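Local structure of lysosome-associated membrane glycoprotein 2 (Mus musculus, 5GV3) at residues T130-T134 and P135-K139; I38-P41 and D42-H46; K76-S79 and H80-H84. The protein acts in lysosome biogenesis and autophagy as a lysosomal membrane glycoprotein and directly inhibits the proton channel TMEM175, which favours lysosomal acidification; this chain is its first lumenal domain. All coordinates share one frame; numbering follows the deposited sequence.

Interaction 1: T130-T134 and P135-K139; sequences TYNLT and PVVQK. With NAG (2-acetamido-2-deoxy-beta-D-glucopyranose), chain M.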
loop_
_atom_site.group_PDB
_atom_site.type_symbol
_atom_site.label_atom_id
_atom_site.label_comp_id
_atom_site.label_asym_id
_atom_site.label_seq_id
_atom_site.Cartn_x
_atom_site.Cartn_y
_atom_site.Cartn_z
ATOM N N THR A 130 11.870 1.334 0.811
ATOM C CA THR A 130 11.698 2.786 0.883
ATOM C C THR A 130 11.597 3.396 -0.507
ATOM O O THR A 130 12.424 3.119 -1.374
ATOM C CB THR A 130 12.855 3.469 1.630
ATOM O OG1 THR A 130 13.016 2.875 2.924
ATOM C CG2 THR A 130 12.581 4.959 1.806
ATOM N N TYR A 131 10.577 4.223 -0.711
ATOM C CA TYR A 131 10.409 4.939 -1.967
ATOM C C TYR A 131 10.347 6.437 -1.702
ATOM O O TYR A 131 9.422 6.940 -1.062
ATOM C CB TYR A 131 9.162 4.450 -2.699
ATOM C CG TYR A 131 9.236 2.975 -3.020
ATOM C CD1 TYR A 131 8.792 2.031 -2.108
ATOM C CD2 TYR A 131 9.772 2.525 -4.223
ATOM C CE1 TYR A 131 8.871 0.681 -2.380
ATOM C CE2 TYR A 131 9.850 1.177 -4.509
ATOM C CZ TYR A 131 9.398 0.256 -3.581
ATOM O OH TYR A 131 9.470 -1.093 -3.852
ATOM N N ASN A 132 11.357 7.148 -2.180
ATOM C CA ASN A 132 11.423 8.590 -2.004
ATOM C C ASN A 132 10.653 9.300 -3.111
ATOM O O ASN A 132 11.151 9.463 -4.223
ATOM C CB ASN A 132 12.876 9.050 -1.962
ATOM C CG ASN A 132 13.681 8.321 -0.901
ATOM O OD1 ASN A 132 13.640 8.677 0.278
ATOM N ND2 ASN A 132 14.406 7.285 -1.313
ATOM N N LEU A 133 9.412 9.669 -2.810
ATOM C CA LEU A 133 8.542 10.331 -3.773
ATOM C C LEU A 133 8.140 11.716 -3.267
ATOM O O LEU A 133 6.993 11.930 -2.872
ATOM C CB LEU A 133 7.293 9.485 -4.044
ATOM C CG LEU A 133 7.500 7.998 -4.355
ATOM C CD1 LEU A 133 6.165 7.263 -4.423
ATOM C CD2 LEU A 133 8.272 7.817 -5.655
ATOM N N THR A 134 9.098 12.640 -3.290
ATOM C CA THR A 134 8.913 14.014 -2.815
ATOM C C THR A 134 7.569 14.604 -3.239
ATOM O O THR A 134 7.215 14.556 -4.419
ATOM C CB THR A 134 10.051 14.914 -3.338
ATOM O OG1 THR A 134 11.308 14.410 -2.871
ATOM C CG2 THR A 134 9.874 16.362 -2.890
ATOM N N PRO A 135 6.805 15.156 -2.280
ATOM C CA PRO A 135 7.102 15.393 -0.862
ATOM C C PRO A 135 6.747 14.237 0.066
ATOM O O PRO A 135 6.524 14.476 1.251
ATOM C CB PRO A 135 6.219 16.592 -0.536
ATOM C CG PRO A 135 4.995 16.346 -1.359
ATOM C CD PRO A 135 5.464 15.659 -2.631
ATOM N N VAL A 136 6.706 13.012 -0.444
ATOM C CA VAL A 136 6.300 11.886 0.392
ATOM C C VAL A 136 7.342 10.770 0.408
ATOM O O VAL A 136 7.794 10.312 -0.638
ATOM C CB VAL A 136 4.958 11.296 -0.086
ATOM C CG1 VAL A 136 4.562 10.126 0.786
ATOM C CG2 VAL A 136 3.860 12.364 -0.073
ATOM N N VAL A 137 7.741 10.348 1.603
ATOM C CA VAL A 137 8.567 9.154 1.734
ATOM C C VAL A 137 7.694 7.973 2.165
ATOM O O VAL A 137 7.104 7.994 3.249
ATOM C CB VAL A 137 9.710 9.376 2.734
ATOM C CG1 VAL A 137 10.457 8.073 3.006
ATOM C CG2 VAL A 137 10.661 10.441 2.213
ATOM N N GLN A 138 7.603 6.957 1.309
ATOM C CA GLN A 138 6.805 5.771 1.593
ATOM C C GLN A 138 7.684 4.621 2.073
ATOM O O GLN A 138 8.711 4.318 1.472
ATOM C CB GLN A 138 6.018 5.348 0.349
ATOM C CG GLN A 138 5.207 6.483 -0.262
ATOM C CD GLN A 138 4.477 6.086 -1.524
ATOM O OE1 GLN A 138 4.529 4.933 -1.950
ATOM N NE2 GLN A 138 3.790 7.047 -2.135
ATOM N N LYS A 139 7.291 4.000 3.181
ATOM C CA LYS A 139 8.009 2.833 3.687
ATOM C C LYS A 139 7.070 1.638 3.833
ATOM O O LYS A 139 5.975 1.757 4.381
ATOM C CB LYS A 139 8.688 3.151 5.021
ATOM C CG LYS A 139 9.877 4.108 4.902
ATOM C CD LYS A 139 10.544 4.318 6.255
ATOM C CE LYS A 139 11.762 5.228 6.157
ATOM N NZ LYS A 139 12.822 4.603 5.322
HETATM C C1 NAG M . 8.167 4.174 9.996
HETATM C C2 NAG M . 8.431 4.284 11.504
HETATM C C3 NAG M . 9.928 4.180 11.785
HETATM C C4 NAG M . 10.503 2.925 11.140
HETATM C C5 NAG M . 10.147 2.873 9.657
HETATM C C6 NAG M . 10.576 1.584 8.996
HETATM C C7 NAG M . 6.871 5.561 12.912
HETATM C C8 NAG M . 6.443 6.925 13.371
HETATM N N2 NAG M . 7.895 5.523 12.049
HETATM O O3 NAG M . 10.152 4.149 13.189
HETATM O O4 NAG M . 11.918 2.908 11.294
HETATM O O5 NAG M . 8.724 2.953 9.502
HETATM O O6 NAG M . 9.818 0.496 9.502
HETATM O O7 NAG M . 6.315 4.539 13.303
#

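Interaction 2: I38-P41 and D42-H46; sequences IAVP and DKATH. With ZN (zinc ion), chain D.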
loop_
_atom_site.group_PDB
_atom_site.type_symbol
_atom_site.label_atom_id
_atom_site.label_comp_id
_atom_site.label_asym_id
_atom_site.label_seq_id
_atom_site.Cartn_x
_atom_site.Cartn_y
_atom_site.Cartn_z
ATOM N N ILE A 38 2.969 9.346 9.246
ATOM C CA ILE A 38 1.719 8.656 9.528
ATOM C C ILE A 38 1.913 7.151 9.503
ATOM O O ILE A 38 2.099 6.569 8.435
ATOM C CB ILE A 38 0.632 9.000 8.508
ATOM C CG1 ILE A 38 0.378 10.499 8.465
ATOM C CG2 ILE A 38 -0.650 8.245 8.825
ATOM C CD1 ILE A 38 -0.637 10.893 7.416
ATOM N N ALA A 39 1.875 6.515 10.666
ATOM C CA ALA A 39 1.849 5.058 10.704
ATOM C C ALA A 39 0.411 4.604 10.531
ATOM O O ALA A 39 -0.477 5.036 11.259
ATOM C CB ALA A 39 2.434 4.536 12.006
ATOM N N VAL A 40 0.176 3.755 9.542
ATOM C CA VAL A 40 -1.165 3.273 9.263
ATOM C C VAL A 40 -1.466 2.153 10.237
ATOM O O VAL A 40 -0.853 1.088 10.163
ATOM C CB VAL A 40 -1.302 2.774 7.802
ATOM C CG1 VAL A 40 -2.688 2.216 7.550
ATOM C CG2 VAL A 40 -0.991 3.905 6.827
ATOM N N PRO A 41 -2.394 2.395 11.175
ATOM C CA PRO A 41 -2.680 1.367 12.173
ATOM C C PRO A 41 -3.741 0.422 11.659
ATOM O O PRO A 41 -4.218 0.589 10.537
ATOM C CB PRO A 41 -3.217 2.175 13.349
ATOM C CG PRO A 41 -3.994 3.290 12.650
ATOM C CD PRO A 41 -3.238 3.590 11.365
ATOM N N ASP A 42 -4.181 -0.500 12.499
ATOM C CA ASP A 42 -5.275 -1.345 12.086
ATOM C C ASP A 42 -6.444 -0.888 12.930
ATOM O O ASP A 42 -6.398 -0.924 14.156
ATOM C CB ASP A 42 -4.960 -2.829 12.276
ATOM C CG ASP A 42 -5.994 -3.732 11.621
ATOM O OD1 ASP A 42 -7.205 -3.439 11.726
ATOM O OD2 ASP A 42 -5.588 -4.725 10.973
ATOM N N LYS A 43 -7.492 -0.513 12.209
ATOM C CA LYS A 43 -8.576 0.393 12.579
ATOM C C LYS A 43 -8.875 1.011 11.237
ATOM O O LYS A 43 -10.012 1.364 10.927
ATOM C CB LYS A 43 -8.201 1.469 13.612
ATOM C CG LYS A 43 -8.319 1.055 15.073
ATOM C CD LYS A 43 -9.757 0.741 15.457
ATOM C CE LYS A 43 -9.869 0.324 16.914
ATOM N NZ LYS A 43 -11.255 -0.082 17.273
ATOM N N ALA A 44 -7.824 1.070 10.422
ATOM C CA ALA A 44 -7.924 1.549 9.052
ATOM C C ALA A 44 -8.746 0.532 8.289
ATOM O O ALA A 44 -8.684 -0.657 8.578
ATOM C CB ALA A 44 -6.555 1.715 8.432
ATOM N N THR A 45 -9.569 1.009 7.360
ATOM C CA THR A 45 -10.447 0.113 6.631
ATOM C C THR A 45 -9.868 -0.291 5.281
ATOM O O THR A 45 -8.965 0.375 4.774
ATOM C CB THR A 45 -11.820 0.766 6.439
ATOM O OG1 THR A 45 -11.655 2.039 5.807
ATOM C CG2 THR A 45 -12.483 0.983 7.787
ATOM N N HIS A 46 -10.364 -1.394 4.716
ATOM C CA HIS A 46 -9.870 -1.863 3.421
ATOM C C HIS A 46 -10.990 -1.849 2.368
ATOM O O HIS A 46 -10.971 -2.648 1.425
ATOM C CB HIS A 46 -9.264 -3.278 3.509
ATOM C CG HIS A 46 -10.233 -4.324 3.950
ATOM N ND1 HIS A 46 -10.132 -5.008 5.144
ATOM C CD2 HIS A 46 -11.345 -4.797 3.339
ATOM C CE1 HIS A 46 -11.137 -5.857 5.245
ATOM N NE2 HIS A 46 -11.890 -5.740 4.161
HETATM ZN ZN ZN D . -13.148 -7.182 4.780
HETATM O O HOH W 1 -11.554 -8.528 4.925
HETATM O O HOH W 2 -12.169 -8.442 6.127
HETATM O O HOH W 3 -12.802 -7.336 6.835
HETATM O O HOH W 4 -14.429 -5.580 4.328
#

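Interaction 3: K76-S79 and H80-H84; sequences KEAS and HYSIH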
loop_
_atom_site.group_PDB
_atom_site.type_symbol
_atom_site.label_atom_id
_atom_site.label_comp_id
_atom_site.label_asym_id
_atom_site.label_seq_id
_atom_site.Cartn_x
_atom_site.Cartn_y
_atom_site.Cartn_z
ATOM N N LYS A 76 -2.775 -9.589 -13.662
ATOM C CA LYS A 76 -2.304 -10.944 -13.910
ATOM C C LYS A 76 -1.711 -11.124 -15.310
ATOM O O LYS A 76 -2.266 -10.647 -16.293
ATOM C CB LYS A 76 -3.444 -11.937 -13.692
ATOM C CG LYS A 76 -3.015 -13.391 -13.817
ATOM C CD LYS A 76 -4.118 -14.338 -13.388
ATOM C CE LYS A 76 -3.731 -15.782 -13.655
ATOM N NZ LYS A 76 -4.619 -16.737 -12.939
ATOM N N GLU A 77 -0.552 -11.780 -15.356
ATOM C CA GLU A 77 0.133 -12.226 -16.582
ATOM C C GLU A 77 0.742 -11.100 -17.418
ATOM O O GLU A 77 0.677 -11.107 -18.648
ATOM C CB GLU A 77 -0.804 -13.096 -17.418
ATOM C CG GLU A 77 -1.002 -14.478 -16.794
ATOM C CD GLU A 77 -1.903 -15.376 -17.610
ATOM O OE1 GLU A 77 -2.252 -14.996 -18.747
ATOM O OE2 GLU A 77 -2.253 -16.468 -17.116
ATOM N N ALA A 78 1.347 -10.146 -16.715
ATOM C CA ALA A 78 2.188 -9.106 -17.302
ATOM C C ALA A 78 3.615 -9.618 -17.101
ATOM O O ALA A 78 4.617 -8.862 -17.231
ATOM C CB ALA A 78 1.959 -7.760 -16.657
ATOM N N SER A 79 3.617 -10.859 -16.573
ATOM C CA SER A 79 4.725 -11.839 -16.433
ATOM C C SER A 79 5.280 -12.164 -15.028
ATOM O O SER A 79 6.413 -11.795 -14.748
ATOM C CB SER A 79 5.917 -11.420 -17.312
ATOM O OG SER A 79 6.439 -10.141 -16.964
ATOM N N HIS A 80 4.567 -12.907 -14.170
ATOM C CA HIS A 80 3.180 -13.336 -14.353
ATOM C C HIS A 80 2.088 -12.604 -13.561
ATOM O O HIS A 80 0.910 -12.845 -13.798
ATOM C CB HIS A 80 3.047 -14.833 -14.092
ATOM C CG HIS A 80 3.105 -15.653 -15.337
ATOM N ND1 HIS A 80 1.975 -15.952 -16.070
ATOM C CD2 HIS A 80 4.148 -16.173 -16.020
ATOM C CE1 HIS A 80 2.318 -16.666 -17.125
ATOM N NE2 HIS A 80 3.632 -16.810 -17.122
ATOM N N TYR A 81 2.434 -11.782 -12.580
ATOM C CA TYR A 81 1.486 -10.732 -12.218
ATOM C C TYR A 81 2.280 -9.548 -11.711
ATOM O O TYR A 81 3.336 -9.705 -11.097
ATOM C CB TYR A 81 0.404 -11.188 -11.216
ATOM C CG TYR A 81 0.766 -11.379 -9.750
ATOM C CD1 TYR A 81 0.732 -10.310 -8.858
ATOM C CD2 TYR A 81 1.032 -12.638 -9.242
ATOM C CE1 TYR A 81 1.020 -10.484 -7.514
ATOM C CE2 TYR A 81 1.318 -12.823 -7.901
ATOM C CZ TYR A 81 1.313 -11.745 -7.042
ATOM O OH TYR A 81 1.594 -11.934 -5.711
ATOM N N SER A 82 1.789 -8.356 -12.026
ATOM C CA SER A 82 2.498 -7.139 -11.673
ATOM C C SER A 82 1.855 -6.440 -10.500
ATOM O O SER A 82 0.631 -6.419 -10.370
ATOM C CB SER A 82 2.575 -6.188 -12.873
ATOM O OG SER A 82 1.284 -5.924 -13.396
ATOM N N ILE A 83 2.706 -5.874 -9.652
ATOM C CA ILE A 83 2.287 -4.995 -8.578
ATOM C C ILE A 83 2.553 -3.594 -9.086
ATOM O O ILE A 83 3.695 -3.229 -9.352
ATOM C CB ILE A 83 3.052 -5.260 -7.277
ATOM C CG1 ILE A 83 2.852 -6.703 -6.823
ATOM C CG2 ILE A 83 2.595 -4.314 -6.193
ATOM C CD1 ILE A 83 3.739 -7.084 -5.689
ATOM N N HIS A 84 1.490 -2.821 -9.249
ATOM C CA HIS A 84 1.551 -1.629 -10.076
ATOM C C HIS A 84 0.607 -0.535 -9.540
ATOM O O HIS A 84 -0.276 -0.816 -8.731
ATOM C CB HIS A 84 1.231 -2.048 -11.523
ATOM C CG HIS A 84 1.078 -0.911 -12.482
ATOM N ND1 HIS A 84 1.984 0.116 -12.575
ATOM C CD2 HIS A 84 0.131 -0.670 -13.418
ATOM C CE1 HIS A 84 1.590 0.962 -13.515
ATOM N NE2 HIS A 84 0.461 0.518 -14.020
#

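Interaction 1: T130-T134 and P135-K139
Tyr131 with Gln138 and Leu133 with Val136 are the backbone hydrogen-bonded pairs of a tight beta hairpin, its strands 130-133 and 136-139 antiparallel at 167° and joined by a type VIa turn, with Thr134 and cis Pro135 at its corners.

Thr130 and Lys139 lie side by side on one face and point the same way. The lysine chain is extended as far as CE, then bends at its last torsion (chi4 -64°). This brings NZ to Thr130 OG1, a hydrogen bond of 3.0 Å. Thr130 places OG1 anti to its carbonyl carbon and turns CG2 to Val137 CG1, 4.0 Å away. Val137 CG2 sits at a similar distance from Asn132 OD1. Lys139 CD also lies 3.7 Å from C5 of the sugar on Asn21, so the aliphatic part of the chain borders this glycan.

Leu133 and Gln138 meet on the other face. Leu133 CD1 comes to 3.3 Å from Gln138 NE2, the side chains crossing at a slant. The extended glutamine chain carries its amide alongside Leu133 CD1 and on to Tyr140. There OE1 accepts a hydrogen bond from Tyr140 OH and a weak one from Asn111 ND2. Beneath these side chains, Tyr131 N bonds Gln138 O at 2.9 Å, almost straight, and Gln138 N returns the bond to Tyr131 O. Next to the turn, Val136 N reaches Leu133 O at 2.7 Å from above the carbonyl plane, off its lone pairs.

The hairpin lies at the surface. Its second strand bonds to strand 11-28 through Thr23 and Asn21. The face bearing Leu133, Val136 and Gln138 packs on strands 81-91 and 106-117, touching Leu88 and Val109.

Interaction 2: I38-P41 and D42-H46
The imidazole of His46, beyond the turn where Val40 and Pro41 meet Ala44, holds a zinc ion at its edge, and water 3 also lies at the edge, in the ring plane. NE2 binds the metal at 2.0 Å. The zinc lies in the ring plane too, but is displaced within it towards CE1 (2.5 Å) and away from CD2 (3.3 Å). The bond therefore leaves NE2 off the ring's outward direction. His46 is the protein ligand in this contact; the other modelled ligands are water sites, each near 2.1 Å from zinc. Water 2 is too close to both water 1 and water 3, so that site is doubtful and may be an alternative to them.

The local contact is small. Ala44 CB points back towards Val40 and Pro41 and touches both. It rests against Pro41 O at 3.3 Å. Its contact with Val40 CG1, at 4.0 Å, is apolar. Val40 puts CG1 anti to its backbone N (chi1 177°), which turns this methyl to the alanine. Asp42 and Lys43 form the exposed bend between.

The stretch leads from strand 32-39 into the loop before strand 59-64. Val40 packs on Met20 and Phe22 of strand 11-28 and on Leu2. Pro41 touches Phe64. Thr45 bonds Gln63, and His46 rests on Ile62 and Val4.

Interaction 3: K76-S79 and H80-H84
Glu77 and His80 cross at a slant over the turn, with the carboxylate and ring planes 85° apart. Glu77 CG does the touching: it meets the edge of the imidazole, 3.4 Å from His80 ND1. The extended glutamate chain carries its carboxylate past this point, and OE2 ends 4.4 Å from ND1. No salt bridge results. ND1 is buried by the contact and has no polar partner in the model.

The backbone closes the turn through Glu77 N and His80 O. Their separation of 2.4 Å is very short, and the exact geometry is doubtful. The peptide bond between Ser79 and His80 is modelled cis, although no proline follows. This is unusual, and with too-short contacts beside it the local model is doubtful.

Two further contacts belong to the turn. Tyr81 CB lies 3.8 Å from Lys76 CA, where these residues form an antiparallel non-hydrogen-bonded pair. Tyr81 sets CG between its backbone N and carbonyl carbon (chi1 75°), which takes the ring off the turn towards Phe148 and Ala147. Ala78 CB packs 3.8 Å from Ser82 OG, which makes a weak hydrogen bond to Thr75 O.

This beta-hairpin turn links strands 68-76 and 81-91 of the four-stranded antiparallel sheet. Tyr81 OH bonds Ala147 N, and its ring meets Phe148 edge-to-face. Leu119 touches Lys76, His80 and Tyr81. Ala78, Ser79 and Ser82 lie against Lys116 of strand 106-117.

How the interactions relate
From the N terminus, interaction 2 comes first, where strand 32-39 of the mixed sheet runs into the loop towards strand 59-64. Interaction 3 follows and closes the turn from strand 68-76 to strand 81-91 in the four-stranded sheet. Interaction 1 comes last and closes the hairpin of strands 129-133 and 136-146, back in the mixed sheet. The three lie in series: none nests in or crosses another, and none touches another. Interactions 2 and 3 sit on opposite sides of the chain's centre, their centres about 26 Å apart. Strand 11-28 links interactions 1 and 2; strand 81-91, which holds interaction 3, and strand 106-117 also pack against interaction 1.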